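PDB 4R1D: uncharacterized protein from Pseudomonas aeruginosa PAO1, which is an immunity protein that binds the type VI secretion lipase Tle4 and probably protects the producing cell from this toxin. Local coordinates for residues B[90-95]-B[111-116]; B[59-64]-B[82-87]; B[159-164]-B[182-187]. One frame throughout, in Å; residues are numbered along the deposited sequence.

Contact 1 (B[90-95]-B[111-116]); sequences SKTYLL and KGKVSV
K91 and V116 close the open end of a β-hairpin, strands 92-100 and 107-115, in the N-terminal region: V116 N donates to K91 O (2.9 Å). T92 follows in a non-hydrogen-bonded pair with S115. Their hydroxyls face the partner chain, where S115 OG bonds D402 and T92 OG1 bonds D406 of that chain as well as S85 of its own. Y93 pairs with V114 through two backbone bonds; its side chain, with CG anti to the carbonyl carbon (chi1 -59°), sets out from the opposite face to T92, and its ring swings back toward V116. The side chains of Y93 and V116 cross at about a right angle, V116 CG2 lying over one ring face, toward the rim, 3.9 Å from the Y93 centroid in a CH-pi contact. L94, opposite K113, reaches diagonally to K111, with L94 CD1 3.7 Å from K111 CG. L95 pairs with G112 by two more backbone bonds, and L95 CB packs 3.9 Å from V114 CG2 on the face bearing Y93, where A122 also meets V114. A water in the plane of the Y93 ring accepts from Y93 OH (3.0 Å) and donates to V116 O (2.8 Å).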
ATOM      1  N   SER B  90       8.056 -21.032   8.888  1.00 18.18           N
ATOM      2  CA  SER B  90       8.466 -22.002   9.902  1.00 22.50           C
ATOM      3  C   SER B  90       7.807 -21.742  11.255  1.00 22.00           C
ATOM      4  O   SER B  90       7.829 -22.603  12.142  1.00 22.02           O
ATOM      5  CB  SER B  90       9.986 -22.001  10.054  1.00 20.11           C
ATOM      6  OG  SER B  90      10.433 -20.784  10.607  1.00 23.95           O
ATOM      7  N   LYS B  91       7.219 -20.559  11.426  1.00 18.13           N
ATOM      8  CA  LYS B  91       6.662 -20.200  12.730  1.00 20.63           C
ATOM      9  C   LYS B  91       5.153 -19.975  12.739  1.00 19.29           C
ATOM     10  O   LYS B  91       4.540 -19.885  13.812  1.00 19.77           O
ATOM     11  CB  LYS B  91       7.373 -18.975  13.280  1.00 23.02           C
ATOM     12  CG  LYS B  91       8.884 -19.138  13.251  1.00 24.05           C
ATOM     13  CD  LYS B  91       9.581 -18.050  14.038  1.00 29.86           C
ATOM     14  CE  LYS B  91      11.089 -18.304  14.115  1.00 35.91           C
ATOM     15  NZ  LYS B  91      11.824 -17.818  12.907  1.00 31.99           N
ATOM     16  N   THR B  92       4.566 -19.864  11.551  1.00 24.69           N
ATOM     17  CA  THR B  92       3.144 -19.565  11.440  1.00 18.47           C
ATOM     18  C   THR B  92       2.445 -20.433  10.411  1.00 17.68           C
ATOM     19  O   THR B  92       3.004 -20.767   9.358  1.00 17.44           O
ATOM     20  CB  THR B  92       2.870 -18.076  11.093  1.00 16.47           C
ATOM     21  OG1 THR B  92       3.433 -17.760   9.813  1.00 18.69           O
ATOM     22  CG2 THR B  92       3.456 -17.154  12.164  1.00 20.38           C
ATOM     23  N   TYR B  93       1.210 -20.794  10.749  1.00 17.65           N
ATOM     24  CA  TYR B  93       0.302 -21.495   9.864  1.00 17.55           C
ATOM     25  C   TYR B  93      -0.727 -20.508   9.341  1.00 18.89           C
ATOM     26  O   TYR B  93      -0.895 -19.415   9.880  1.00 17.78           O
ATOM     27  CB  TYR B  93      -0.494 -22.539  10.652  1.00 20.13           C
ATOM     28  CG  TYR B  93       0.310 -23.607  11.362  1.00 21.16           C
ATOM     29  CD1 TYR B  93       1.290 -24.329  10.702  1.00 21.64           C
ATOM     30  CD2 TYR B  93       0.060 -23.906  12.690  1.00 22.17           C
ATOM     31  CE1 TYR B  93       2.014 -25.322  11.368  1.00 27.06           C
ATOM     32  CE2 TYR B  93       0.769 -24.884  13.354  1.00 25.70           C
ATOM     33  CZ  TYR B  93       1.743 -25.588  12.690  1.00 28.85           C
ATOM     34  OH  TYR B  93       2.441 -26.564  13.369  1.00 30.40           O
ATOM     35  N   LEU B  94      -1.427 -20.925   8.293  1.00 16.54           N
ATOM     36  CA  LEU B  94      -2.684 -20.318   7.914  1.00 16.73           C
ATOM     37  C   LEU B  94      -3.758 -21.266   8.411  1.00 17.61           C
ATOM     38  O   LEU B  94      -3.715 -22.469   8.114  1.00 18.50           O
ATOM     39  CB  LEU B  94      -2.761 -20.226   6.397  1.00 18.82           C
ATOM     40  CG  LEU B  94      -3.925 -19.446   5.791  1.00 25.23           C
ATOM     41  CD1 LEU B  94      -3.932 -18.002   6.312  1.00 27.21           C
ATOM     42  CD2 LEU B  94      -3.809 -19.487   4.272  1.00 29.90           C
ATOM     43  N   LEU B  95      -4.699 -20.739   9.186  1.00 16.23           N
ATOM     44  CA  LEU B  95      -5.854 -21.510   9.622  1.00 17.47           C
ATOM     45  C   LEU B  95      -7.097 -20.927   8.970  1.00 15.96           C
ATOM     46  O   LEU B  95      -7.504 -19.806   9.275  1.00 18.68           O
ATOM     47  CB  LEU B  95      -5.982 -21.481  11.140  1.00 15.11           C
ATOM     48  CG  LEU B  95      -7.223 -22.175  11.711  1.00 20.19           C
ATOM     49  CD1 LEU B  95      -7.270 -23.628  11.261  1.00 21.44           C
ATOM     50  CD2 LEU B  95      -7.251 -22.064  13.228  1.00 19.39           C
ATOM     51  N   LYS B 111     -10.455 -16.650   8.184  1.00 16.20           N
ATOM     52  CA  LYS B 111      -9.128 -17.177   7.884  1.00 16.02           C
ATOM     53  C   LYS B 111      -8.044 -16.229   8.355  1.00 20.53           C
ATOM     54  O   LYS B 111      -8.126 -15.021   8.144  1.00 16.58           O
ATOM     55  CB  LYS B 111      -8.979 -17.417   6.376  1.00 18.47           C
ATOM     56  CG  LYS B 111      -7.586 -17.898   5.948  1.00 17.19           C
ATOM     57  CD  LYS B 111      -7.495 -18.051   4.438  1.00 26.78           C
ATOM     58  CE  LYS B 111      -7.678 -16.722   3.730  1.00 31.95           C
ATOM     59  NZ  LYS B 111      -7.467 -16.839   2.259  1.00 37.99           N
ATOM     60  N   GLY B 112      -7.020 -16.779   8.995  1.00 17.73           N
ATOM     61  CA  GLY B 112      -5.918 -15.946   9.423  1.00 18.06           C
ATOM     62  C   GLY B 112      -4.733 -16.759   9.882  1.00 18.56           C
ATOM     63  O   GLY B 112      -4.800 -17.980   9.963  1.00 17.75           O
ATOM     64  N   LYS B 113      -3.636 -16.076  10.182  1.00 15.45           N
ATOM     65  CA  LYS B 113      -2.428 -16.781  10.599  1.00 15.10           C
ATOM     66  C   LYS B 113      -2.459 -17.143  12.076  1.00 16.34           C
ATOM     67  O   LYS B 113      -3.005 -16.408  12.904  1.00 18.78           O
ATOM     68  CB  LYS B 113      -1.190 -15.942  10.267  1.00 17.07           C
ATOM     69  CG  LYS B 113      -0.965 -15.805   8.782  1.00 19.15           C
ATOM     70  CD  LYS B 113       0.325 -15.083   8.459  1.00 32.37           C
ATOM     71  CE  LYS B 113       0.086 -13.595   8.316  1.00 31.06           C
ATOM     72  NZ  LYS B 113       1.272 -12.924   7.729  1.00 36.60           N
ATOM     73  N   VAL B 114      -1.856 -18.288  12.395  1.00 15.54           N
ATOM     74  CA  VAL B 114      -1.791 -18.784  13.756  1.00 18.11           C
ATOM     75  C   VAL B 114      -0.354 -19.246  14.029  1.00 16.81           C
ATOM     76  O   VAL B 114       0.290 -19.828  13.164  1.00 18.56           O
ATOM     77  CB  VAL B 114      -2.775 -19.962  13.935  1.00 18.42           C
ATOM     78  CG1 VAL B 114      -2.452 -20.766  15.179  1.00 20.65           C
ATOM     79  CG2 VAL B 114      -4.219 -19.449  13.943  1.00 19.06           C
ATOM     80  N   SER B 115       0.155 -18.974  15.223  1.00 17.71           N
ATOM     81  CA  SER B 115       1.509 -19.416  15.545  1.00 18.64           C
ATOM     82  C   SER B 115       1.558 -20.920  15.770  1.00 19.98           C
ATOM     83  O   SER B 115       0.660 -21.497  16.375  1.00 21.55           O
ATOM     84  CB  SER B 115       2.073 -18.674  16.759  1.00 22.38           C
ATOM     85  OG  SER B 115       2.628 -17.421  16.383  1.00 22.62           O
ATOM     86  N   VAL B 116       2.617 -21.546  15.277  1.00 20.44           N
ATOM     87  CA  VAL B 116       2.825 -22.971  15.504  1.00 22.66           C
ATOM     88  C   VAL B 116       2.671 -23.299  16.988  1.00 26.03           C
ATOM     89  O   VAL B 116       1.959 -24.236  17.359  1.00 26.54           O
ATOM     90  CB  VAL B 116       4.215 -23.401  15.028  1.00 21.33           C
ATOM     91  CG1 VAL B 116       4.486 -24.852  15.425  1.00 27.20           C
ATOM     92  CG2 VAL B 116       4.324 -23.235  13.528  1.00 20.76           C
TER
HETATM   93  O   HOH W   1       1.663 -26.773  16.295  1.00 29.76           O

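Contact 2 (B[59-64]-B[82-87]); sequences QRHKSK and LSWSSE
H61 turns the edge of its imidazole toward the face of the W84 indole, an edge-to-face aromatic pair joining the loop after helix 42-58 to the end of β-strand 79-84. The centroids of the imidazole and of the five-membered indole ring lie 4.9 Å apart, with the planes at 58°, and H61 ND1 is the atom over the indole. H61 CG is anti to the backbone N (chi1 -175°). One imidazole face carries E87 O, 3.2 Å above the plane and over its centre; K64 CG lies over the opposite face, toward the rim, so the ring sits between a carbonyl oxygen and an aliphatic chain. The same E87 O accepts from K62 N at 2.7 Å. K64 crosses W84 at about a right angle and sets its CD 3.5 Å from W84 CZ2. The K62 and E87 side chains cross obliquely and form a long salt bridge, K62 NZ to E87 OE1 at 3.4 Å. E87 OE2 takes two waters, one also donating to Q59 OE1 and the other accepting from R60 N. A further water in the indole plane accepts from W84 NE1 (2.9 Å) and donates to K64 O (2.8 Å).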
ATOM      1  N   GLN B  59       0.382 -28.617  -3.184  1.00 25.71           N
ATOM      2  CA  GLN B  59       1.419 -27.603  -3.048  1.00 21.50           C
ATOM      3  C   GLN B  59       2.543 -28.031  -2.123  1.00 24.19           C
ATOM      4  O   GLN B  59       2.346 -28.824  -1.204  1.00 21.45           O
ATOM      5  CB  GLN B  59       0.810 -26.255  -2.647  1.00 20.06           C
ATOM      6  CG  GLN B  59      -0.143 -25.726  -3.712  1.00 26.57           C
ATOM      7  CD  GLN B  59      -0.949 -24.529  -3.254  1.00 25.82           C
ATOM      8  OE1 GLN B  59      -0.521 -23.769  -2.384  1.00 31.53           O
ATOM      9  NE2 GLN B  59      -2.133 -24.356  -3.840  1.00 34.34           N
ATOM     10  N   ARG B  60       3.734 -27.511  -2.396  1.00 23.73           N
ATOM     11  CA  ARG B  60       4.936 -27.936  -1.699  1.00 23.09           C
ATOM     12  C   ARG B  60       5.640 -26.779  -1.009  1.00 25.65           C
ATOM     13  O   ARG B  60       5.865 -25.735  -1.607  1.00 25.59           O
ATOM     14  CB  ARG B  60       5.897 -28.588  -2.691  1.00 26.74           C
ATOM     15  CG  ARG B  60       5.348 -29.853  -3.316  1.00 26.50           C
ATOM     16  CD  ARG B  60       5.100 -30.914  -2.259  1.00 22.97           C
ATOM     17  NE  ARG B  60       4.506 -32.119  -2.829  1.00 23.42           N
ATOM     18  CZ  ARG B  60       3.212 -32.422  -2.771  1.00 29.87           C
ATOM     19  NH1 ARG B  60       2.366 -31.614  -2.151  1.00 24.04           N
ATOM     20  NH2 ARG B  60       2.763 -33.544  -3.323  1.00 33.73           N
ATOM     21  N   HIS B  61       5.987 -26.992   0.255  1.00 22.31           N
ATOM     22  CA  HIS B  61       6.856 -26.095   0.998  1.00 23.17           C
ATOM     23  C   HIS B  61       8.246 -26.236   0.392  1.00 29.13           C
ATOM     24  O   HIS B  61       8.536 -27.239  -0.264  1.00 27.51           O
ATOM     25  CB  HIS B  61       6.853 -26.511   2.465  1.00 25.48           C
ATOM     26  CG  HIS B  61       7.607 -25.592   3.374  1.00 24.58           C
ATOM     27  ND1 HIS B  61       6.984 -24.663   4.179  1.00 25.72           N
ATOM     28  CD2 HIS B  61       8.932 -25.490   3.636  1.00 22.58           C
ATOM     29  CE1 HIS B  61       7.895 -24.018   4.888  1.00 22.02           C
ATOM     30  NE2 HIS B  61       9.085 -24.502   4.577  1.00 28.08           N
ATOM     31  N   LYS B  62       9.104 -25.237   0.573  1.00 20.55           N
ATOM     32  CA  LYS B  62      10.430 -25.310  -0.044  1.00 27.14           C
ATOM     33  C   LYS B  62      11.306 -26.359   0.635  1.00 29.68           C
ATOM     34  O   LYS B  62      12.249 -26.867   0.031  1.00 32.08           O
ATOM     35  CB  LYS B  62      11.136 -23.949  -0.042  1.00 32.22           C
ATOM     36  CG  LYS B  62      10.430 -22.862  -0.853  1.00 29.73           C
ATOM     37  CD  LYS B  62      10.299 -23.212  -2.329  1.00 33.02           C
ATOM     38  CE  LYS B  62       9.658 -22.062  -3.099  1.00 44.99           C
ATOM     39  NZ  LYS B  62       9.388 -22.405  -4.523  1.00 51.08           N
ATOM     40  N   SER B  63      10.998 -26.679   1.886  1.00 24.11           N
ATOM     41  CA  SER B  63      11.817 -27.630   2.632  1.00 31.33           C
ATOM     42  C   SER B  63      11.041 -28.620   3.506  1.00 33.81           C
ATOM     43  O   SER B  63      11.558 -29.690   3.827  1.00 35.50           O
ATOM     44  CB  SER B  63      12.852 -26.891   3.485  1.00 29.80           C
ATOM     45  OG  SER B  63      12.233 -26.140   4.516  1.00 30.77           O
ATOM     46  N   LYS B  64       9.811 -28.275   3.882  1.00 28.48           N
ATOM     47  CA  LYS B  64       9.054 -29.083   4.839  1.00 27.49           C
ATOM     48  C   LYS B  64       8.013 -30.026   4.228  1.00 28.71           C
ATOM     49  O   LYS B  64       7.201 -30.605   4.955  1.00 32.11           O
ATOM     50  CB  LYS B  64       8.369 -28.190   5.879  1.00 30.99           C
ATOM     51  CG  LYS B  64       9.316 -27.315   6.680  1.00 27.40           C
ATOM     52  CD  LYS B  64       8.606 -26.742   7.895  1.00 27.18           C
ATOM     53  CE  LYS B  64       9.510 -25.800   8.676  1.00 34.71           C
ATOM     54  NZ  LYS B  64      10.709 -26.482   9.232  1.00 37.11           N
ATOM     55  N   LEU B  82      -5.668 -26.321   7.958  1.00 16.10           N
ATOM     56  CA  LEU B  82      -4.411 -25.786   8.457  1.00 19.89           C
ATOM     57  C   LEU B  82      -3.310 -26.062   7.455  1.00 20.38           C
ATOM     58  O   LEU B  82      -3.060 -27.219   7.083  1.00 23.33           O
ATOM     59  CB  LEU B  82      -4.062 -26.428   9.805  1.00 21.02           C
ATOM     60  CG  LEU B  82      -2.900 -25.786  10.567  1.00 19.24           C
ATOM     61  CD1 LEU B  82      -3.342 -24.482  11.181  1.00 17.00           C
ATOM     62  CD2 LEU B  82      -2.427 -26.743  11.659  1.00 26.33           C
ATOM     63  N   SER B  83      -2.654 -24.995   7.010  1.00 17.58           N
ATOM     64  CA  SER B  83      -1.557 -25.100   6.055  1.00 15.11           C
ATOM     65  C   SER B  83      -0.426 -24.209   6.532  1.00 17.28           C
ATOM     66  O   SER B  83      -0.633 -23.372   7.403  1.00 15.89           O
ATOM     67  CB  SER B  83      -2.020 -24.677   4.653  1.00 20.15           C
ATOM     68  OG  SER B  83      -2.461 -23.321   4.644  1.00 20.57           O
ATOM     69  N   TRP B  84       0.776 -24.396   5.992  1.00 20.82           N
ATOM     70  CA  TRP B  84       1.852 -23.431   6.223  1.00 18.00           C
ATOM     71  C   TRP B  84       1.448 -22.070   5.652  1.00 20.14           C
ATOM     72  O   TRP B  84       0.788 -22.005   4.622  1.00 20.07           O
ATOM     73  CB  TRP B  84       3.158 -23.914   5.585  1.00 20.72           C
ATOM     74  CG  TRP B  84       3.825 -24.980   6.403  1.00 19.26           C
ATOM     75  CD1 TRP B  84       4.036 -26.281   6.044  1.00 23.98           C
ATOM     76  CD2 TRP B  84       4.354 -24.836   7.724  1.00 21.90           C
ATOM     77  NE1 TRP B  84       4.670 -26.957   7.065  1.00 24.18           N
ATOM     78  CE2 TRP B  84       4.874 -26.091   8.107  1.00 22.62           C
ATOM     79  CE3 TRP B  84       4.437 -23.770   8.626  1.00 17.92           C
ATOM     80  CZ2 TRP B  84       5.472 -26.301   9.345  1.00 23.98           C
ATOM     81  CZ3 TRP B  84       5.035 -23.981   9.853  1.00 25.06           C
ATOM     82  CH2 TRP B  84       5.543 -25.238  10.201  1.00 26.24           C
ATOM     83  N   SER B  85       1.853 -20.985   6.307  1.00 18.85           N
ATOM     84  CA  SER B  85       1.436 -19.653   5.862  1.00 17.18           C
ATOM     85  C   SER B  85       2.167 -19.175   4.604  1.00 17.35           C
ATOM     86  O   SER B  85       1.744 -18.210   3.962  1.00 19.88           O
ATOM     87  CB  SER B  85       1.584 -18.632   6.986  1.00 19.68           C
ATOM     88  OG  SER B  85       2.936 -18.482   7.341  1.00 17.59           O
ATOM     89  N   SER B  86       3.269 -19.837   4.263  1.00 16.57           N
ATOM     90  CA  SER B  86       3.952 -19.620   2.990  1.00 21.49           C
ATOM     91  C   SER B  86       4.852 -20.803   2.708  1.00 23.77           C
ATOM     92  O   SER B  86       5.023 -21.679   3.558  1.00 17.51           O
ATOM     93  CB  SER B  86       4.807 -18.351   3.009  1.00 19.20           C
ATOM     94  OG  SER B  86       6.078 -18.628   3.574  1.00 20.71           O
ATOM     95  N   GLU B  87       5.454 -20.813   1.526  1.00 19.95           N
ATOM     96  CA  GLU B  87       6.310 -21.928   1.156  1.00 22.49           C
ATOM     97  C   GLU B  87       7.669 -21.913   1.847  1.00 21.07           C
ATOM     98  O   GLU B  87       8.483 -22.813   1.626  1.00 22.64           O
ATOM     99  CB  GLU B  87       6.437 -22.027  -0.366  1.00 26.11           C
ATOM    100  CG  GLU B  87       5.096 -22.343  -1.009  1.00 22.84           C
ATOM    101  CD  GLU B  87       5.166 -22.517  -2.510  1.00 28.08           C
ATOM    102  OE1 GLU B  87       6.249 -22.293  -3.097  1.00 29.75           O
ATOM    103  OE2 GLU B  87       4.123 -22.879  -3.101  1.00 29.63           O
TER
HETATM  104  O   HOH W   2       1.818 -23.012  -1.580  1.00 28.81           O
HETATM  105  O   HOH W   3       3.827 -25.325  -4.348  1.00 30.58           O
HETATM  106  O   HOH W   4       5.216 -29.821   6.719  1.00 36.61           O

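Contact 3 (B[159-164]-B[182-187]); sequences FQVERF and SSTGAE
F164 and S182 form the hydrogen-bonded pair near the open end of a β-hairpin, strands 162-169 and 176-183, in the C-terminal part of the immunity protein. F164 N donates to S182 O in the carbonyl plane, and S182 N returns a longer bond to F164 O. F164 CG stands between the backbone N and the carbonyl carbon (chi1 69°), and the ring is folded over its partner: S182 N lies 3.8 Å above the ring plane, over its centre. S182 OG comes within 3.1 Å of F164 CE2, while S182 CB packs against the same ring atom. F180 meets the F164 ring edge-to-face.

R163 and S183 form the adjoining non-hydrogen-bonded pair, their side chains on the other face. R163 CG passes 3.1 Å from S182 O; R163 CD then packs beside S183 CB before the chain bends at chi3. Their polar ends meet the partner chain, R163 NH2 bonding Q110 and S183 OG bonding E104 of that chain; R163 also makes a cation-pi contact with Y29 of strand 23-30.

Beyond the strands, T184 does most of the joining. Its backbone N gives a bond to E162 O. T184 OG1 stands between the backbone N and the carbonyl carbon (chi1 45°), beside V161 CA, and accepts a weak bond from E162 N at 3.4 Å. The methyl T184 CG2, anti to the carbonyl carbon, meets F159 CE1 at 3.7 Å, tip to tip, and also touches E162 CG, where the two side chains cross at about a right angle. Q160 NE2 donates almost straight to E162 OE1, in its own amide plane, and R13 forms a salt bridge with E162 OE2; together they hold both carboxylate oxygens. A water bridges the strands, donating to E162 O (2.8 Å) and hydrogen-bonded to S182 OG (2.7 Å).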
ATOM      1  N   PHE B 159     -14.329 -11.111  26.980  1.00 29.74           N
ATOM      2  CA  PHE B 159     -13.498 -10.283  26.119  1.00 25.16           C
ATOM      3  C   PHE B 159     -12.874 -11.069  24.971  1.00 23.80           C
ATOM      4  O   PHE B 159     -12.401 -12.189  25.152  1.00 25.70           O
ATOM      5  CB  PHE B 159     -12.400  -9.570  26.907  1.00 26.37           C
ATOM      6  CG  PHE B 159     -11.548  -8.702  26.045  1.00 20.76           C
ATOM      7  CD1 PHE B 159     -12.001  -7.452  25.660  1.00 21.60           C
ATOM      8  CD2 PHE B 159     -10.332  -9.154  25.562  1.00 33.10           C
ATOM      9  CE1 PHE B 159     -11.242  -6.651  24.830  1.00 28.72           C
ATOM     10  CE2 PHE B 159      -9.562  -8.359  24.732  1.00 30.48           C
ATOM     11  CZ  PHE B 159     -10.018  -7.102  24.367  1.00 26.63           C
ATOM     12  N   GLN B 160     -12.881 -10.469  23.784  1.00 21.51           N
ATOM     13  CA  GLN B 160     -12.142 -10.975  22.633  1.00 21.05           C
ATOM     14  C   GLN B 160     -11.795  -9.756  21.789  1.00 18.83           C
ATOM     15  O   GLN B 160     -12.479  -8.733  21.883  1.00 19.97           O
ATOM     16  CB  GLN B 160     -13.005 -11.934  21.817  1.00 23.37           C
ATOM     17  CG  GLN B 160     -14.334 -11.327  21.424  1.00 22.31           C
ATOM     18  CD  GLN B 160     -15.233 -12.287  20.667  1.00 26.29           C
ATOM     19  OE1 GLN B 160     -15.019 -13.499  20.671  1.00 25.92           O
ATOM     20  NE2 GLN B 160     -16.245 -11.741  20.001  1.00 23.56           N
ATOM     21  N   VAL B 161     -10.738  -9.838  20.983  1.00 21.30           N
ATOM     22  CA  VAL B 161     -10.444  -8.742  20.062  1.00 18.16           C
ATOM     23  C   VAL B 161     -11.474  -8.783  18.928  1.00 16.89           C
ATOM     24  O   VAL B 161     -11.609  -9.797  18.242  1.00 19.71           O
ATOM     25  CB  VAL B 161      -9.033  -8.835  19.470  1.00 18.90           C
ATOM     26  CG1 VAL B 161      -8.868  -7.843  18.328  1.00 20.33           C
ATOM     27  CG2 VAL B 161      -7.971  -8.609  20.546  1.00 25.43           C
ATOM     28  N   GLU B 162     -12.189  -7.676  18.742  1.00 16.90           N
ATOM     29  CA  GLU B 162     -13.297  -7.625  17.797  1.00 16.07           C
ATOM     30  C   GLU B 162     -13.398  -6.221  17.224  1.00 16.31           C
ATOM     31  O   GLU B 162     -13.090  -5.238  17.895  1.00 16.05           O
ATOM     32  CB  GLU B 162     -14.624  -8.049  18.478  1.00 15.34           C
ATOM     33  CG  GLU B 162     -15.023  -7.197  19.662  1.00 14.03           C
ATOM     34  CD  GLU B 162     -16.306  -7.674  20.329  1.00 16.84           C
ATOM     35  OE1 GLU B 162     -16.560  -8.898  20.322  1.00 17.90           O
ATOM     36  OE2 GLU B 162     -17.053  -6.814  20.848  1.00 18.59           O
ATOM     37  N   ARG B 163     -13.829  -6.128  15.973  1.00 15.67           N
ATOM     38  CA  ARG B 163     -13.819  -4.859  15.273  1.00 13.81           C
ATOM     39  C   ARG B 163     -14.820  -4.928  14.143  1.00 12.47           C
ATOM     40  O   ARG B 163     -15.058  -6.002  13.586  1.00 14.27           O
ATOM     41  CB  ARG B 163     -12.400  -4.584  14.719  1.00 14.40           C
ATOM     42  CG  ARG B 163     -12.317  -3.449  13.687  1.00 17.11           C
ATOM     43  CD  ARG B 163     -10.866  -3.011  13.456  1.00 16.93           C
ATOM     44  NE  ARG B 163     -10.020  -4.042  12.845  1.00 14.80           N
ATOM     45  CZ  ARG B 163      -9.849  -4.180  11.533  1.00 15.56           C
ATOM     46  NH1 ARG B 163     -10.486  -3.373  10.681  1.00 16.44           N
ATOM     47  NH2 ARG B 163      -9.041  -5.119  11.067  1.00 17.23           N
ATOM     48  N   PHE B 164     -15.421  -3.789  13.825  1.00 14.18           N
ATOM     49  CA  PHE B 164     -16.186  -3.665  12.593  1.00 15.01           C
ATOM     50  C   PHE B 164     -15.885  -2.357  11.888  1.00 14.34           C
ATOM     51  O   PHE B 164     -15.351  -1.413  12.473  1.00 13.53           O
ATOM     52  CB  PHE B 164     -17.700  -3.814  12.840  1.00 14.25           C
ATOM     53  CG  PHE B 164     -18.329  -2.670  13.608  1.00 14.79           C
ATOM     54  CD1 PHE B 164     -18.638  -1.471  12.985  1.00 13.91           C
ATOM     55  CD2 PHE B 164     -18.633  -2.810  14.952  1.00 13.98           C
ATOM     56  CE1 PHE B 164     -19.224  -0.420  13.699  1.00 17.53           C
ATOM     57  CE2 PHE B 164     -19.233  -1.779  15.671  1.00 16.96           C
ATOM     58  CZ  PHE B 164     -19.533  -0.586  15.048  1.00 17.45           C
ATOM     59  N   SER B 182     -15.674   0.315  15.136  1.00 14.49           N
ATOM     60  CA  SER B 182     -15.303   0.077  16.531  1.00 13.31           C
ATOM     61  C   SER B 182     -14.157  -0.918  16.555  1.00 14.26           C
ATOM     62  O   SER B 182     -14.086  -1.829  15.713  1.00 14.39           O
ATOM     63  CB  SER B 182     -16.490  -0.451  17.371  1.00 17.09           C
ATOM     64  OG  SER B 182     -16.588  -1.865  17.310  1.00 19.54           O
ATOM     65  N   SER B 183     -13.265  -0.748  17.519  1.00 13.25           N
ATOM     66  CA  SER B 183     -12.107  -1.602  17.636  1.00 17.87           C
ATOM     67  C   SER B 183     -11.748  -1.707  19.112  1.00 16.80           C
ATOM     68  O   SER B 183     -11.629  -0.691  19.794  1.00 15.65           O
ATOM     69  CB  SER B 183     -10.946  -0.974  16.855  1.00 19.72           C
ATOM     70  OG  SER B 183      -9.756  -1.718  17.053  1.00 23.16           O
ATOM     71  N   THR B 184     -11.584  -2.924  19.618  1.00 18.05           N
ATOM     72  CA  THR B 184     -11.212  -3.095  21.021  1.00 18.21           C
ATOM     73  C   THR B 184      -9.846  -2.453  21.274  1.00 16.87           C
ATOM     74  O   THR B 184      -8.985  -2.441  20.395  1.00 19.25           O
ATOM     75  CB  THR B 184     -11.162  -4.591  21.452  1.00 18.10           C
ATOM     76  OG1 THR B 184     -10.472  -5.362  20.462  1.00 18.40           O
ATOM     77  CG2 THR B 184     -12.574  -5.171  21.662  1.00 19.41           C
ATOM     78  N   GLY B 185      -9.658  -1.924  22.479  1.00 22.74           N
ATOM     79  CA  GLY B 185      -8.411  -1.282  22.850  1.00 22.20           C
ATOM     80  C   GLY B 185      -8.456   0.226  22.707  1.00 22.59           C
ATOM     81  O   GLY B 185      -9.049   0.769  21.765  1.00 19.15           O
ATOM     82  N   ALA B 186      -7.819   0.921  23.644  1.00 21.18           N
ATOM     83  CA  ALA B 186      -7.783   2.374  23.593  1.00 19.73           C
ATOM     84  C   ALA B 186      -6.872   2.822  22.466  1.00 20.26           C
ATOM     85  O   ALA B 186      -5.781   2.287  22.296  1.00 22.48           O
ATOM     86  CB  ALA B 186      -7.300   2.946  24.917  1.00 19.75           C
ATOM     87  N   GLU B 187      -7.320   3.793  21.678  1.00 20.41           N
ATOM     88  CA  GLU B 187      -6.416   4.390  20.708  1.00 20.01           C
ATOM     89  C   GLU B 187      -5.279   5.077  21.471  1.00 23.13           C
ATOM     90  O   GLU B 187      -5.448   5.504  22.621  1.00 21.14           O
ATOM     91  CB  GLU B 187      -7.164   5.383  19.816  1.00 22.08           C
ATOM     92  CG  GLU B 187      -6.352   5.925  18.657  1.00 22.72           C
ATOM     93  CD  GLU B 187      -5.693   4.835  17.831  1.00 22.63           C
ATOM     94  OE1 GLU B 187      -4.557   4.447  18.174  1.00 23.58           O
ATOM     95  OE2 GLU B 187      -6.304   4.375  16.843  1.00 19.40           O
TER
HETATM   96  O   HOH W   5     -14.904  -3.299  18.825  1.00 16.31           O

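How the contacts relate
Contacts 1 and 2 are neighbours in the N-terminal family region, their centres about 11 Å apart. Strands 79-84 and 92-100 lie side by side, joined by the backbone bond of L94 with S83 and by T92 OG1 with S85 OG, so that contact 2 lies beside strand 92-100 of the hairpin of contact 1. Contact 3 lies in the C-terminal region, about 21 Å from contact 1 and 31 Å from contact 2 between centres. It is the most buried; contacts 1 and 2 are both partly buried, contact 2 with more exposed residues. Contacts 1 and 3 join hairpin strands through backbone ladders and present polar side chains to the partner chain, whereas contact 2 relies on rings, a salt bridge and waters.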